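Local coordinates for protein Adenylate/guanylate cyclase/hydrolase, alpha/beta fold family (Ruegeria pomeroyi, PDB 3MR7) that probably makes cyclic AMP from ATP, this chain being the adenylate/guanylate cyclase catalytic domain of a longer protein that also carries an alpha/beta-hydrolase part, at residues Arg38-Pro43 / Gln78-Gln83; Ala69-Ala74 / Gly130-Ser135. One frame throughout, in Å; residues are numbered along the deposited sequence.

Contact 1: Arg38-Pro43 / Gln78-Gln83; sequences RELIDP and QQAMQQ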
ATOM      1  N   ARG A  38     -10.398  18.459  -5.995  1.00 40.24           N
ATOM      2  CA  ARG A  38     -11.250  19.621  -5.881  1.00 47.93           C
ATOM      3  C   ARG A  38     -12.516  19.486  -6.680  1.00 49.76           C
ATOM      4  O   ARG A  38     -13.588  19.905  -6.236  1.00 56.55           O
ATOM      5  CB  ARG A  38     -10.508  20.881  -6.293  1.00 49.88           C
ATOM      6  CG  ARG A  38      -9.869  21.564  -5.142  1.00 62.21           C
ATOM      7  CD  ARG A  38      -8.701  22.424  -5.596  1.00 73.55           C
ATOM      8  NE  ARG A  38      -7.518  21.966  -4.893  1.00 77.91           N
ATOM      9  CZ  ARG A  38      -7.099  22.508  -3.767  1.00 79.67           C
ATOM     10  NH1 ARG A  38      -7.757  23.541  -3.262  1.00 87.06           N
ATOM     11  NH2 ARG A  38      -6.027  22.030  -3.163  1.00 77.36           N
ATOM     12  N   GLU A  39     -12.386  18.888  -7.853  1.00 46.93           N
ATOM     13  CA  GLU A  39     -13.486  18.808  -8.791  1.00 44.55           C
ATOM     14  C   GLU A  39     -14.280  17.506  -8.714  1.00 47.00           C
ATOM     15  O   GLU A  39     -15.404  17.460  -9.166  1.00 57.88           O
ATOM     16  CB  GLU A  39     -12.988  19.033 -10.209  1.00 48.09           C
ATOM     17  CG  GLU A  39     -13.033  17.807 -11.075  1.00 65.75           C
ATOM     18  CD  GLU A  39     -13.014  18.139 -12.561  1.00 77.95           C
ATOM     19  OE1 GLU A  39     -11.941  17.977 -13.190  1.00 84.86           O
ATOM     20  OE2 GLU A  39     -14.073  18.549 -13.100  1.00 74.01           O
ATOM     21  N   LEU A  40     -13.720  16.460  -8.121  1.00 45.34           N
ATOM     22  CA  LEU A  40     -14.334  15.138  -8.218  1.00 45.72           C
ATOM     23  C   LEU A  40     -14.611  14.592  -6.841  1.00 50.55           C
ATOM     24  O   LEU A  40     -15.763  14.362  -6.477  1.00 53.95           O
ATOM     25  CB  LEU A  40     -13.398  14.211  -8.948  1.00 58.79           C
ATOM     26  CG  LEU A  40     -13.952  13.129  -9.849  1.00 82.80           C
ATOM     27  CD1 LEU A  40     -12.916  12.886 -10.935  1.00 94.29           C
ATOM     28  CD2 LEU A  40     -14.242  11.850  -9.072  1.00 85.20           C
ATOM     29  N   ILE A  41     -13.549  14.421  -6.062  1.00 48.37           N
ATOM     30  CA  ILE A  41     -13.663  13.918  -4.699  1.00 56.38           C
ATOM     31  C   ILE A  41     -14.431  14.814  -3.723  1.00 61.73           C
ATOM     32  O   ILE A  41     -15.516  14.468  -3.258  1.00 67.66           O
ATOM     33  CB  ILE A  41     -12.306  13.746  -4.117  1.00 57.46           C
ATOM     34  CG1 ILE A  41     -11.562  12.682  -4.898  1.00 54.65           C
ATOM     35  CG2 ILE A  41     -12.421  13.395  -2.656  1.00 57.05           C
ATOM     36  CD1 ILE A  41     -10.134  12.494  -4.419  1.00 55.58           C
ATOM     37  N   ASP A  42     -13.852  15.957  -3.398  1.00 56.55           N
ATOM     38  CA  ASP A  42     -14.472  16.852  -2.429  1.00 60.90           C
ATOM     39  C   ASP A  42     -15.959  17.084  -2.688  1.00 60.97           C
ATOM     40  O   ASP A  42     -16.742  17.084  -1.759  1.00 59.84           O
ATOM     41  CB  ASP A  42     -13.701  18.165  -2.298  1.00 57.08           C
ATOM     42  CG  ASP A  42     -12.398  18.007  -1.514  1.00 68.24           C
ATOM     43  OD1 ASP A  42     -12.106  16.877  -1.074  1.00 65.48           O
ATOM     44  OD2 ASP A  42     -11.665  19.012  -1.323  1.00 77.81           O
ATOM     45  N   PRO A  43     -16.353  17.285  -3.951  1.00 70.64           N
ATOM     46  CA  PRO A  43     -17.779  17.364  -4.308  1.00 68.74           C
ATOM     47  C   PRO A  43     -18.614  16.097  -4.046  1.00 66.89           C
ATOM     48  O   PRO A  43     -19.672  16.204  -3.434  1.00 71.17           O
ATOM     49  CB  PRO A  43     -17.720  17.678  -5.799  1.00 56.88           C
ATOM     50  CG  PRO A  43     -16.544  18.561  -5.878  1.00 55.68           C
ATOM     51  CD  PRO A  43     -15.522  17.843  -5.030  1.00 65.40           C
ATOM     52  N   GLN A  78     -14.472   6.485  -8.075  1.00 48.87           N
ATOM     53  CA  GLN A  78     -13.688   5.508  -8.810  1.00 42.89           C
ATOM     54  C   GLN A  78     -14.151   5.333 -10.254  1.00 44.79           C
ATOM     55  O   GLN A  78     -13.341   5.195 -11.151  1.00 52.73           O
ATOM     56  CB  GLN A  78     -13.689   4.167  -8.079  1.00 38.85           C
ATOM     57  CG  GLN A  78     -13.026   4.221  -6.741  1.00 40.32           C
ATOM     58  CD  GLN A  78     -11.568   4.668  -6.853  1.00 55.41           C
ATOM     59  OE1 GLN A  78     -11.278   5.741  -7.399  1.00 49.19           O
ATOM     60  NE2 GLN A  78     -10.639   3.842  -6.335  1.00 45.87           N
ATOM     61  N   GLN A  79     -15.452   5.361 -10.490  1.00 45.68           N
ATOM     62  CA  GLN A  79     -15.955   5.310 -11.862  1.00 44.07           C
ATOM     63  C   GLN A  79     -15.639   6.549 -12.714  1.00 51.42           C
ATOM     64  O   GLN A  79     -15.471   6.444 -13.941  1.00 54.68           O
ATOM     65  CB  GLN A  79     -17.451   5.050 -11.875  1.00 39.96           C
ATOM     66  CG  GLN A  79     -17.840   3.669 -11.380  1.00 45.85           C
ATOM     67  CD  GLN A  79     -19.288   3.630 -10.964  1.00 61.45           C
ATOM     68  OE1 GLN A  79     -19.983   4.649 -11.005  1.00 70.14           O
ATOM     69  NE2 GLN A  79     -19.755   2.464 -10.558  1.00 66.46           N
ATOM     70  N   ALA A  80     -15.562   7.719 -12.084  1.00 40.89           N
ATOM     71  CA  ALA A  80     -15.260   8.914 -12.841  1.00 42.39           C
ATOM     72  C   ALA A  80     -13.761   8.907 -13.152  1.00 54.73           C
ATOM     73  O   ALA A  80     -13.314   9.370 -14.205  1.00 55.67           O
ATOM     74  CB  ALA A  80     -15.644  10.146 -12.065  1.00 30.89           C
HETATM   75  N   MSE A  81     -12.989   8.362 -12.227  1.00 47.67           N
HETATM   76  CA  MSE A  81     -11.552   8.365 -12.392  1.00 50.18           C
HETATM   77  C   MSE A  81     -11.176   7.433 -13.506  1.00 55.23           C
HETATM   78  O   MSE A  81     -10.190   7.679 -14.196  1.00 59.64           O
HETATM   79  CB  MSE A  81     -10.832   7.979 -11.105  1.00 39.75           C
HETATM   80  CG  MSE A  81     -10.899   9.072 -10.064  1.00 37.49           C
HETATM   81 SE   MSE A  81      -9.746  10.588 -10.553  0.84 62.51          SE
HETATM   82  CE  MSE A  81      -8.020   9.770 -10.120  1.00 57.68           C
ATOM     83  N   GLN A  82     -11.962   6.369 -13.692  1.00 39.58           N
ATOM     84  CA  GLN A  82     -11.708   5.484 -14.822  1.00 51.31           C
ATOM     85  C   GLN A  82     -11.883   6.249 -16.134  1.00 52.22           C
ATOM     86  O   GLN A  82     -11.079   6.107 -17.041  1.00 55.88           O
ATOM     87  CB  GLN A  82     -12.578   4.213 -14.796  1.00 55.75           C
ATOM     88  CG  GLN A  82     -12.734   3.550 -16.174  1.00 67.21           C
ATOM     89  CD  GLN A  82     -13.241   2.113 -16.090  1.00 88.67           C
ATOM     90  OE1 GLN A  82     -13.990   1.758 -15.181  1.00 93.03           O
ATOM     91  NE2 GLN A  82     -12.842   1.283 -17.051  1.00 96.09           N
ATOM     92  N   GLN A  83     -12.931   7.063 -16.219  1.00 52.45           N
ATOM     93  CA  GLN A  83     -13.186   7.843 -17.420  1.00 59.25           C
ATOM     94  C   GLN A  83     -12.146   8.934 -17.587  1.00 60.31           C
ATOM     95  O   GLN A  83     -11.596   9.111 -18.669  1.00 68.15           O
ATOM     96  CB  GLN A  83     -14.562   8.490 -17.364  1.00 68.54           C
ATOM     97  CG  GLN A  83     -15.712   7.522 -17.300  1.00 82.59           C
ATOM     98  CD  GLN A  83     -17.048   8.232 -17.414  1.00101.85           C
ATOM     99  OE1 GLN A  83     -18.079   7.607 -17.687  1.00108.69           O
ATOM    100  NE2 GLN A  83     -17.034   9.554 -17.218  1.00104.26           N
TER
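Leu40 meets Ala80 and Met81 with no ring, amide or other flat group between them, so there is neither face nor edge to orient: the touching surfaces are two methyl branches, a third methyl and a selenium. This is a sparse example of helix-helix packing, in which one branched side chain bridges two adjacent positions of the facing helix. CD2 of Leu40 rests on CB of Ala80 at 3.7 Å, while CD1, the other branch, lies 4.0 Å from Ala80 CB and 3.9 Å from SE of Met81, a selenomethionine. The selenium is brought there by a chain that starts beside the backbone N (chi1 -72°) and bends again at the next two torsions, and the side chains of Leu40 and Met81 pass each other at a slant. Truncating Leu40 to an alanine here would probably open a gap between the helices, with Ala80 CB and Met81 SE losing the leucine methyls that meet them. Leu40 also touches Ile77 and Arg84 of helix 67-84, and Glu39 forms a salt bridge with Arg84. On the side of strand 96-107, Ile41 and Met81 both pack on Tyr96, which joins helices 27-47 and 67-84 to the central sheet.

Contact 2: Ala69-Ala74 / Gly130-Ser135; sequences AALRCA and GAICVS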
ATOM      1  N   ALA A  69     -24.135   5.696   1.666  1.00 52.04           N
ATOM      2  CA  ALA A  69     -23.586   6.954   1.126  1.00 46.59           C
ATOM      3  C   ALA A  69     -22.065   6.928   0.989  1.00 54.02           C
ATOM      4  O   ALA A  69     -21.516   7.465   0.036  1.00 58.79           O
ATOM      5  CB  ALA A  69     -24.018   8.142   1.957  1.00 37.76           C
ATOM      6  N   ALA A  70     -21.384   6.311   1.943  1.00 47.44           N
ATOM      7  CA  ALA A  70     -19.957   6.100   1.810  1.00 50.31           C
ATOM      8  C   ALA A  70     -19.689   5.347   0.515  1.00 56.08           C
ATOM      9  O   ALA A  70     -18.823   5.739  -0.280  1.00 57.90           O
ATOM     10  CB  ALA A  70     -19.404   5.326   3.002  1.00 44.04           C
ATOM     11  N   LEU A  71     -20.455   4.287   0.281  1.00 48.76           N
ATOM     12  CA  LEU A  71     -20.164   3.417  -0.848  1.00 50.82           C
ATOM     13  C   LEU A  71     -20.490   4.050  -2.198  1.00 52.05           C
ATOM     14  O   LEU A  71     -19.700   3.948  -3.125  1.00 57.15           O
ATOM     15  CB  LEU A  71     -20.819   2.039  -0.691  1.00 46.23           C
ATOM     16  CG  LEU A  71     -20.421   1.023  -1.768  1.00 49.80           C
ATOM     17  CD1 LEU A  71     -18.910   1.009  -1.968  1.00 42.85           C
ATOM     18  CD2 LEU A  71     -20.924  -0.375  -1.422  1.00 51.10           C
ATOM     19  N   ARG A  72     -21.630   4.710  -2.320  1.00 55.83           N
ATOM     20  CA  ARG A  72     -21.956   5.347  -3.594  1.00 61.91           C
ATOM     21  C   ARG A  72     -20.962   6.454  -3.865  1.00 55.29           C
ATOM     22  O   ARG A  72     -20.611   6.751  -5.016  1.00 49.27           O
ATOM     23  CB  ARG A  72     -23.353   5.939  -3.576  1.00 67.48           C
ATOM     24  CG  ARG A  72     -24.444   4.897  -3.490  1.00 92.47           C
ATOM     25  CD  ARG A  72     -25.745   5.567  -3.077  1.00108.81           C
ATOM     26  NE  ARG A  72     -26.909   4.702  -3.222  1.00119.79           N
ATOM     27  CZ  ARG A  72     -28.159   5.141  -3.132  1.00134.64           C
ATOM     28  NH1 ARG A  72     -28.399   6.429  -2.906  1.00138.18           N
ATOM     29  NH2 ARG A  72     -29.173   4.300  -3.276  1.00141.19           N
ATOM     30  N   CYS A  73     -20.505   7.073  -2.797  1.00 46.97           N
ATOM     31  CA  CYS A  73     -19.537   8.135  -2.945  1.00 54.53           C
ATOM     32  C   CYS A  73     -18.241   7.583  -3.553  1.00 50.97           C
ATOM     33  O   CYS A  73     -17.723   8.142  -4.521  1.00 49.42           O
ATOM     34  CB  CYS A  73     -19.316   8.808  -1.599  1.00 53.87           C
ATOM     35  SG  CYS A  73     -18.071  10.052  -1.556  1.00 59.41           S
ATOM     36  N   ALA A  74     -17.740   6.477  -3.009  1.00 47.52           N
ATOM     37  CA  ALA A  74     -16.523   5.826  -3.545  1.00 53.25           C
ATOM     38  C   ALA A  74     -16.722   5.292  -4.963  1.00 51.63           C
ATOM     39  O   ALA A  74     -15.828   5.338  -5.802  1.00 62.45           O
ATOM     40  CB  ALA A  74     -16.046   4.677  -2.612  1.00 41.42           C
ATOM     41  N   GLY A 130      -7.479   1.976  -7.919  1.00 51.59           N
ATOM     42  CA  GLY A 130      -8.692   2.223  -8.664  1.00 51.26           C
ATOM     43  C   GLY A 130      -9.910   1.479  -8.164  1.00 40.86           C
ATOM     44  O   GLY A 130     -10.971   1.655  -8.711  1.00 46.33           O
ATOM     45  N   ALA A 131      -9.744   0.670  -7.124  1.00 32.97           N
ATOM     46  CA  ALA A 131     -10.780  -0.193  -6.627  1.00 38.61           C
ATOM     47  C   ALA A 131     -11.275   0.326  -5.300  1.00 39.88           C
ATOM     48  O   ALA A 131     -10.871   1.377  -4.874  1.00 42.33           O
ATOM     49  CB  ALA A 131     -10.234  -1.616  -6.467  1.00 40.21           C
ATOM     50  N   ILE A 132     -12.153  -0.428  -4.659  1.00 35.91           N
ATOM     51  CA  ILE A 132     -12.689  -0.088  -3.365  1.00 36.70           C
ATOM     52  C   ILE A 132     -12.737  -1.363  -2.528  1.00 49.73           C
ATOM     53  O   ILE A 132     -13.306  -2.349  -2.963  1.00 51.82           O
ATOM     54  CB  ILE A 132     -14.134   0.358  -3.473  1.00 38.83           C
ATOM     55  CG1 ILE A 132     -14.300   1.483  -4.473  1.00 43.52           C
ATOM     56  CG2 ILE A 132     -14.631   0.788  -2.125  1.00 36.55           C
ATOM     57  CD1 ILE A 132     -15.728   1.962  -4.568  1.00 46.98           C
ATOM     58  N   CYS A 133     -12.147  -1.356  -1.333  1.00 52.91           N
ATOM     59  CA  CYS A 133     -12.244  -2.500  -0.422  1.00 46.90           C
ATOM     60  C   CYS A 133     -13.126  -2.149   0.759  1.00 44.39           C
ATOM     61  O   CYS A 133     -12.957  -1.100   1.362  1.00 46.40           O
ATOM     62  CB  CYS A 133     -10.868  -2.926   0.075  1.00 38.39           C
ATOM     63  SG  CYS A 133      -9.976  -3.940  -1.084  1.00 50.59           S
ATOM     64  N   VAL A 134     -14.078  -3.011   1.075  1.00 37.56           N
ATOM     65  CA  VAL A 134     -14.983  -2.750   2.198  1.00 36.90           C
ATOM     66  C   VAL A 134     -14.953  -3.920   3.155  1.00 37.68           C
ATOM     67  O   VAL A 134     -14.743  -5.067   2.756  1.00 42.93           O
ATOM     68  CB  VAL A 134     -16.409  -2.539   1.716  1.00 40.51           C
ATOM     69  CG1 VAL A 134     -16.371  -1.750   0.411  1.00 37.90           C
ATOM     70  CG2 VAL A 134     -17.116  -3.894   1.506  1.00 35.71           C
ATOM     71  N   SER A 135     -15.127  -3.654   4.431  1.00 39.32           N
ATOM     72  CA  SER A 135     -15.120  -4.758   5.361  1.00 45.64           C
ATOM     73  C   SER A 135     -16.400  -5.548   5.112  1.00 50.50           C
ATOM     74  O   SER A 135     -17.311  -5.078   4.412  1.00 42.57           O
ATOM     75  CB  SER A 135     -15.093  -4.254   6.791  1.00 37.86           C
ATOM     76  OG  SER A 135     -16.334  -3.632   7.093  1.00 45.65           O
TER
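Leu71 and Ala74 face Ile132 and Val134 across a helix-on-strand contact in which helix 69-74 runs almost antiparallel to strand 132-135, at 167°, with the two axes 10.2 Å apart at their closest. Ala74, whose CB points at the strand, is 7.1 Å from Ile132 measured CA to CA, near enough for the tip of the isoleucine to reach its methyl. CD1 of Ile132 comes to 3.4 Å from Ala74 CB and also lies against the backbone C of Ala74. An extended chi2 of -179° carries CD1 outward beyond CG1, while CG1 and CG2 stand back about equally from the alanine methyl, CG2 at 4.2 Å from Ala74 CB. One turn earlier on the helix, Leu71 lies nearest Val134 in the register. With chi1 at -173°, its side chain extends away from the backbone N and the single branch CD1 spans two strand residues, lying 4.2 Å from Ile132 CD1 and 4.4 Å from Val134 CG1.

The general principle at work is that alternate strand residues present apolar groups to a covering helix, here in the ferredoxin-like beta-alpha-beta-beta-alpha-beta core of class III nucleotide cyclases. Helix 67-84 makes the beta-alpha-beta crossover from strand 59-64 to the parallel strand 96-107, with 4-15 lying between them, and strand 132-135 extends the sheet alongside 96-107. Ile98 and Ile100 of that neighbouring strand touch Ala74, and Ile100 touches Leu71 too. Cys133 lies between the two inward residues in sequence and packs instead on Val167 and Gln169. At the end of the strand, Ser135 is the N-cap of helix 136-142, its OG hydrogen-bonded to Asn101 OD1 and weakly to Val138 N.

Read from the N terminus, the chain passes through strand 4-15 and helix 27-47, then the antiparallel strands 51-56 and 59-64, before helix 67-84 returns to the first helix and contact 1 closes the loop. Contact 2 starts from the earlier turns of helix 67-84 and closes a longer excursion through strand 96-107 and helix 115-126. Because 69-74 falls inside the loop closed by contact 1 while its partner 130-135 lies beyond 78-83, the two loops cross instead of nesting. Helix 67-84 is thus shared, joined at one end to its neighbouring helix and at the other to strand 132-135. Between the contacts, Gln78 NE2 probably donates a hydrogen bond to Ala131 O at 2.9 Å.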